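Prophenoloxidase b (Marsupenaeus japonicus, PDB 3WKY) is the precursor of a phenoloxidase that, once activated, probably oxidises phenols with dioxygen at a type 3 dicopper centre. Local coordinates at residues Leu359-Leu364 and Arg395-Ile400; Asp250-Val255 and Asn292-Leu297. All coordinates share one frame; numbering follows the deposited sequence.

How the contacts relate
Contact 2 (250-255 with 292-297) and contact 1 (359-364 with 395-400) follow one another along the chain within the copper-containing domain, and their centres lie about 10 Å apart. Contact 1 supplies two of the histidines that hold one copper of the dicopper-oxygen cluster. Contact 2 is a layer further out: the side chain of Leu-297 is about 12 Å from the cluster. The two touch directly: Trp-396 CZ3 lies 3.6 Å from Trp-251 CZ2, Phe-363 CZ 3.5 Å from Asn-292 C, and Leu-359 CD2 3.4 Å from Asn-292 OD1, linking the copper-binding helices to the start of helix 294-310 and the turn beside it.

Contact 1 (Leu359-Leu364 and Arg395-Ile400); sequences LGHDFL and RWHKFI. With CUO (Cu2-o2 cluster), chain J.
His-361 NE2 and His-397 NE2 converge on the copper atom CU2 of the cluster, at 2.1 Å and 2.2 Å, in the helical dicopper site of a type 3 copper protein. His-357 completes the trio of histidines on this copper. The first two imidazoles meet rim to rim, their planes at 58°. His-361 ND1 is hydrogen-bonded to Met-381 O, a second-shell bond that fixes the rotation of the ring while NE2 serves the metal. Behind the ligands, the helical segments 359-364 and 395-400 run nearly antiparallel (153°), with Trp-396 filling the space between them. Its CG, anti to the backbone N (chi1 -174°), leads toward segment 359-364, and the edge of the five-membered ring is turned toward the face of His-361 in an offset edge-to-face pair. Trp-396 NE1 is satisfied by His-357 O, so the indole ties the two copper-binding helices together. An alanine in place of Trp-396 takes the indole edge from His-361 and would probably open a gap beside Gly-360 and leave His-357 O without this donor. Leu-364 CD1 adds an apolar contact, 4.0 Å from Trp-396 CB. Gly-360 suits its place because a CB there would clash with the indole: its CA lies 3.4 Å from Trp-396 CZ2.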
loop_
_atom_site.group_PDB
_atom_site.type_symbol
_atom_site.label_atom_id
_atom_site.label_comp_id
_atom_site.label_asym_id
_atom_site.label_seq_id
_atom_site.Cartn_x
_atom_site.Cartn_y
_atom_site.Cartn_z
ATOM N N LEU A 359 16.272 6.166 24.012
ATOM C CA LEU A 359 15.283 6.929 23.255
ATOM C C LEU A 359 14.192 6.013 22.726
ATOM O O LEU A 359 13.026 6.406 22.650
ATOM C CB LEU A 359 15.925 7.745 22.137
ATOM C CG LEU A 359 16.423 9.105 22.644
ATOM C CD1 LEU A 359 17.391 9.739 21.655
ATOM C CD2 LEU A 359 15.237 10.043 22.906
ATOM N N GLY A 360 14.560 4.780 22.401
ATOM C CA GLY A 360 13.588 3.804 21.931
ATOM C C GLY A 360 12.490 3.585 22.951
ATOM O O GLY A 360 11.331 3.438 22.593
ATOM N N HIS A 361 12.848 3.543 24.236
ATOM C CA HIS A 361 11.827 3.462 25.283
ATOM C C HIS A 361 10.861 4.631 25.206
ATOM O O HIS A 361 9.640 4.467 25.357
ATOM C CB HIS A 361 12.469 3.503 26.655
ATOM C CG HIS A 361 12.853 2.154 27.162
ATOM N ND1 HIS A 361 12.001 1.386 27.922
ATOM C CD2 HIS A 361 13.986 1.434 27.003
ATOM C CE1 HIS A 361 12.598 0.245 28.223
ATOM N NE2 HIS A 361 13.791 0.254 27.667
ATOM N N ASP A 362 11.415 5.817 25.011
ATOM C CA ASP A 362 10.592 7.013 24.937
ATOM C C ASP A 362 9.756 7.106 23.651
ATOM O O ASP A 362 8.620 7.584 23.684
ATOM C CB ASP A 362 11.461 8.261 25.121
ATOM C CG ASP A 362 11.931 8.433 26.564
ATOM O OD1 ASP A 362 11.291 7.855 27.473
ATOM O OD2 ASP A 362 12.936 9.139 26.787
ATOM N N PHE A 363 10.309 6.676 22.521
ATOM C CA PHE A 363 9.499 6.587 21.300
ATOM C C PHE A 363 8.310 5.653 21.510
ATOM O O PHE A 363 7.191 5.971 21.127
ATOM C CB PHE A 363 10.320 6.042 20.132
ATOM C CG PHE A 363 11.137 7.073 19.394
ATOM C CD1 PHE A 363 12.120 7.817 20.041
ATOM C CD2 PHE A 363 10.953 7.259 18.027
ATOM C CE1 PHE A 363 12.888 8.738 19.343
ATOM C CE2 PHE A 363 11.731 8.175 17.318
ATOM C CZ PHE A 363 12.692 8.918 17.977
ATOM N N LEU A 364 8.550 4.482 22.092
ATOM C CA LEU A 364 7.460 3.529 22.295
ATOM C C LEU A 364 6.483 4.079 23.340
ATOM O O LEU A 364 5.263 3.977 23.185
ATOM C CB LEU A 364 8.017 2.147 22.695
ATOM C CG LEU A 364 8.747 1.430 21.554
ATOM C CD1 LEU A 364 9.613 0.255 22.083
ATOM C CD2 LEU A 364 7.775 0.917 20.490
ATOM N N ARG A 395 10.080 -7.101 22.911
ATOM C CA ARG A 395 10.405 -6.956 21.504
ATOM C C ARG A 395 11.559 -5.962 21.343
ATOM O O ARG A 395 12.452 -6.165 20.518
ATOM C CB ARG A 395 9.166 -6.496 20.706
ATOM C CG ARG A 395 7.992 -7.497 20.749
ATOM C CD ARG A 395 7.056 -7.308 19.526
ATOM N NE ARG A 395 7.818 -7.489 18.287
ATOM C CZ ARG A 395 7.489 -6.972 17.107
ATOM N NH1 ARG A 395 6.400 -6.213 16.983
ATOM N NH2 ARG A 395 8.265 -7.199 16.050
ATOM N N TRP A 396 11.534 -4.885 22.126
ATOM C CA TRP A 396 12.610 -3.902 22.080
ATOM C C TRP A 396 13.913 -4.534 22.577
ATOM O O TRP A 396 14.977 -4.367 21.974
ATOM C CB TRP A 396 12.241 -2.668 22.915
ATOM C CG TRP A 396 13.238 -1.555 22.796
ATOM C CD1 TRP A 396 13.991 -1.013 23.810
ATOM C CD2 TRP A 396 13.616 -0.852 21.594
ATOM N NE1 TRP A 396 14.798 -0.011 23.315
ATOM C CE2 TRP A 396 14.592 0.109 21.963
ATOM C CE3 TRP A 396 13.212 -0.927 20.253
ATOM C CZ2 TRP A 396 15.198 0.967 21.030
ATOM C CZ3 TRP A 396 13.804 -0.053 19.319
ATOM C CH2 TRP A 396 14.779 0.886 19.719
ATOM N N HIS A 397 13.829 -5.288 23.662
ATOM C CA HIS A 397 15.039 -5.920 24.185
ATOM C C HIS A 397 15.543 -7.110 23.404
ATOM O O HIS A 397 16.729 -7.434 23.476
ATOM C CB HIS A 397 14.950 -6.189 25.689
ATOM C CG HIS A 397 15.368 -4.997 26.465
ATOM N ND1 HIS A 397 16.692 -4.689 26.670
ATOM C CD2 HIS A 397 14.652 -3.941 26.920
ATOM C CE1 HIS A 397 16.779 -3.522 27.289
ATOM N NE2 HIS A 397 15.555 -3.057 27.447
ATOM N N LYS A 398 14.661 -7.759 22.650
ATOM C CA LYS A 398 15.141 -8.759 21.706
ATOM C C LYS A 398 15.947 -8.063 20.597
ATOM O O LYS A 398 16.981 -8.572 20.180
ATOM C CB LYS A 398 13.995 -9.601 21.130
ATOM C CG LYS A 398 14.472 -10.698 20.167
ATOM C CD LYS A 398 15.234 -11.823 20.915
ATOM C CE LYS A 398 15.750 -12.851 19.919
ATOM N NZ LYS A 398 16.246 -14.096 20.605
ATOM N N PHE A 399 15.493 -6.901 20.127
ATOM C CA PHE A 399 16.302 -6.126 19.177
ATOM C C PHE A 399 17.662 -5.781 19.785
ATOM O O PHE A 399 18.714 -5.969 19.159
ATOM C CB PHE A 399 15.581 -4.837 18.750
ATOM C CG PHE A 399 16.521 -3.752 18.271
ATOM C CD1 PHE A 399 17.266 -3.921 17.115
ATOM C CD2 PHE A 399 16.650 -2.564 18.981
ATOM C CE1 PHE A 399 18.151 -2.929 16.675
ATOM C CE2 PHE A 399 17.512 -1.572 18.556
ATOM C CZ PHE A 399 18.269 -1.749 17.404
ATOM N N ILE A 400 17.633 -5.266 21.009
ATOM C CA ILE A 400 18.866 -4.898 21.697
ATOM C C ILE A 400 19.774 -6.121 21.862
ATOM O O ILE A 400 20.985 -6.052 21.587
ATOM C CB ILE A 400 18.558 -4.227 23.059
ATOM C CG1 ILE A 400 17.867 -2.870 22.825
ATOM C CG2 ILE A 400 19.838 -4.026 23.866
ATOM C CD1 ILE A 400 18.725 -1.867 22.027
HETATM CU CU1 CUO J . 16.248 -2.253 31.481
HETATM CU CU2 CUO J . 15.351 -1.024 28.217
HETATM O O1 CUO J . 16.304 -0.965 29.955
HETATM O O2 CUO J . 14.689 -1.146 30.292
#

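Contact 2 (Asp250-Val255 and Asn292-Leu297); sequences DWRIPV and NYVSQL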
loop_
_atom_site.group_PDB
_atom_site.type_symbol
_atom_site.label_atom_id
_atom_site.label_comp_id
_atom_site.label_asym_id
_atom_site.label_seq_id
_atom_site.Cartn_x
_atom_site.Cartn_y
_atom_site.Cartn_z
ATOM N N ASP A 250 12.307 -3.680 12.233
ATOM C CA ASP A 250 11.884 -2.914 11.057
ATOM C C ASP A 250 10.903 -1.873 11.552
ATOM O O ASP A 250 9.723 -2.157 11.758
ATOM C CB ASP A 250 11.230 -3.824 10.011
ATOM C CG ASP A 250 10.831 -3.080 8.750
ATOM O OD1 ASP A 250 10.763 -1.830 8.767
ATOM O OD2 ASP A 250 10.574 -3.752 7.733
ATOM N N TRP A 251 11.397 -0.659 11.740
ATOM C CA TRP A 251 10.631 0.349 12.459
ATOM C C TRP A 251 9.594 1.037 11.570
ATOM O O TRP A 251 8.925 1.985 11.995
ATOM C CB TRP A 251 11.581 1.349 13.125
ATOM C CG TRP A 251 12.475 0.670 14.132
ATOM C CD1 TRP A 251 12.219 -0.504 14.792
ATOM C CD2 TRP A 251 13.777 1.102 14.571
ATOM N NE1 TRP A 251 13.279 -0.820 15.613
ATOM C CE2 TRP A 251 14.244 0.151 15.498
ATOM C CE3 TRP A 251 14.586 2.206 14.270
ATOM C CZ2 TRP A 251 15.486 0.272 16.140
ATOM C CZ3 TRP A 251 15.823 2.324 14.901
ATOM C CH2 TRP A 251 16.262 1.358 15.821
ATOM N N ARG A 252 9.440 0.531 10.351
ATOM C CA ARG A 252 8.401 1.098 9.501
ATOM C C ARG A 252 7.112 0.265 9.589
ATOM O O ARG A 252 6.077 0.664 9.066
ATOM C CB ARG A 252 8.906 1.283 8.063
ATOM C CG ARG A 252 9.752 2.562 7.856
ATOM C CD ARG A 252 11.009 2.629 8.743
ATOM N NE ARG A 252 11.604 3.966 8.808
ATOM C CZ ARG A 252 12.353 4.503 7.845
ATOM N NH1 ARG A 252 12.588 3.812 6.735
ATOM N NH2 ARG A 252 12.866 5.729 7.980
ATOM N N ILE A 253 7.184 -0.859 10.295
ATOM C CA ILE A 253 6.055 -1.763 10.534
ATOM C C ILE A 253 5.411 -1.342 11.859
ATOM O O ILE A 253 6.121 -1.167 12.847
ATOM C CB ILE A 253 6.558 -3.242 10.675
ATOM C CG1 ILE A 253 7.291 -3.706 9.414
ATOM C CG2 ILE A 253 5.414 -4.195 10.993
ATOM C CD1 ILE A 253 7.769 -5.165 9.474
ATOM N N PRO A 254 4.075 -1.172 11.893
ATOM C CA PRO A 254 3.445 -0.814 13.181
ATOM C C PRO A 254 3.645 -1.906 14.231
ATOM O O PRO A 254 3.762 -3.084 13.890
ATOM C CB PRO A 254 1.954 -0.681 12.835
ATOM C CG PRO A 254 1.780 -1.451 11.549
ATOM C CD PRO A 254 3.088 -1.345 10.810
ATOM N N VAL A 255 3.699 -1.507 15.499
ATOM C CA VAL A 255 3.825 -2.464 16.597
ATOM C C VAL A 255 2.497 -3.180 16.718
ATOM O O VAL A 255 1.491 -2.574 17.078
ATOM C CB VAL A 255 4.160 -1.744 17.923
ATOM C CG1 VAL A 255 4.151 -2.736 19.100
ATOM C CG2 VAL A 255 5.523 -1.031 17.806
ATOM N N ASN A 292 13.426 14.008 18.623
ATOM C CA ASN A 292 14.249 12.945 18.040
ATOM C C ASN A 292 13.454 12.229 16.952
ATOM O O ASN A 292 12.220 12.294 16.952
ATOM C CB ASN A 292 14.739 11.949 19.104
ATOM C CG ASN A 292 15.832 12.534 19.981
ATOM O OD1 ASN A 292 15.573 12.952 21.107
ATOM N ND2 ASN A 292 17.057 12.589 19.453
ATOM N N TYR A 293 14.153 11.573 16.023
ATOM C CA TYR A 293 13.496 11.096 14.792
ATOM C C TYR A 293 13.834 9.653 14.486
ATOM O O TYR A 293 14.919 9.192 14.819
ATOM C CB TYR A 293 13.897 12.004 13.629
ATOM C CG TYR A 293 13.545 13.447 13.924
ATOM C CD1 TYR A 293 14.393 14.266 14.673
ATOM C CD2 TYR A 293 12.337 13.975 13.496
ATOM C CE1 TYR A 293 14.031 15.598 14.971
ATOM C CE2 TYR A 293 11.973 15.291 13.780
ATOM C CZ TYR A 293 12.825 16.095 14.511
ATOM O OH TYR A 293 12.431 17.399 14.785
ATOM N N VAL A 294 12.904 8.931 13.857
ATOM C CA VAL A 294 13.127 7.506 13.585
ATOM C C VAL A 294 14.369 7.306 12.714
ATOM O O VAL A 294 15.207 6.439 12.993
ATOM C CB VAL A 294 11.881 6.845 12.916
ATOM C CG1 VAL A 294 12.178 5.378 12.532
ATOM C CG2 VAL A 294 10.657 6.916 13.837
ATOM N N SER A 295 14.535 8.135 11.684
ATOM C CA SER A 295 15.670 7.910 10.781
ATOM C C SER A 295 16.990 8.322 11.430
ATOM O O SER A 295 18.052 7.871 11.026
ATOM C CB SER A 295 15.480 8.647 9.461
ATOM O OG SER A 295 15.605 10.040 9.664
ATOM N N GLN A 296 16.906 9.175 12.447
ATOM C CA GLN A 296 18.059 9.516 13.272
ATOM C C GLN A 296 18.528 8.276 14.045
ATOM O O GLN A 296 19.713 7.897 13.985
ATOM C CB GLN A 296 17.662 10.643 14.229
ATOM C CG GLN A 296 18.772 11.144 15.157
ATOM C CD GLN A 296 18.224 12.149 16.156
ATOM O OE1 GLN A 296 17.087 12.012 16.621
ATOM N NE2 GLN A 296 19.014 13.176 16.477
ATOM N N LEU A 297 17.600 7.623 14.742
ATOM C CA LEU A 297 17.919 6.364 15.435
ATOM C C LEU A 297 18.415 5.303 14.454
ATOM O O LEU A 297 19.310 4.511 14.771
ATOM C CB LEU A 297 16.705 5.820 16.213
ATOM C CG LEU A 297 16.492 6.352 17.641
ATOM C CD1 LEU A 297 16.227 7.863 17.628
ATOM C CD2 LEU A 297 15.345 5.612 18.340
#
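Trp-251 meets the first turn of helix 294-310 at two places. At the far end of the indole, CZ3 lies 3.8 Å from Leu-297 CB, the two side chains crossing at about a right angle, and Leu-297 C lies in the ring plane at the edge. Nearer the backbone, Trp-251 CB is 4.1 Å from Val-294 CG1. The reach of the indole carries CZ3 out to Leu-297 while CB stays at Val-294, and its one polar atom, NE1, is hydrogen-bonded to Phe-248 O, so a large aromatic can be buried here. Val-294 CG1 is anti to the backbone N (chi1 175°), and this methyl is shared with Arg-252. In the conformer described here, Arg-252 NE lies 4.0 Å from Val-294 CG1 and NH2 forms a salt bridge with Glu-298; the side chain is modelled in two positions, which makes this part of the contact less certain.

The next shell sets these groups in place. Asp-250 OD1 accepts from Arg-252 N at 3.1 Å. Arg-301 makes a cation-pi contact with the indole of Trp-251, and Phe-399 meets it edge-to-face.

On the helix side, Tyr-293 occupies the N-cap position, and Asp-282 OD1 of the same chain accepts from Val-294 N. The extended Gln-296 side chain brings OE1 to Tyr-293 N at 3.0 Å and Asn-292 ND2 at 2.9 Å; the donors reach it from opposite faces of its plane. Ser-295 OG is hydrogen-bonded to Asp-282 OD2 of the second subunit, and Tyr-293 stacks on Tyr-293 of that subunit. The whole is a helix N-terminus with the side-chain-to-N-cap half of a capping box, packed against an Asx turn within a type I beta turn, in the copper-containing domain of a hemocyanin-family protein.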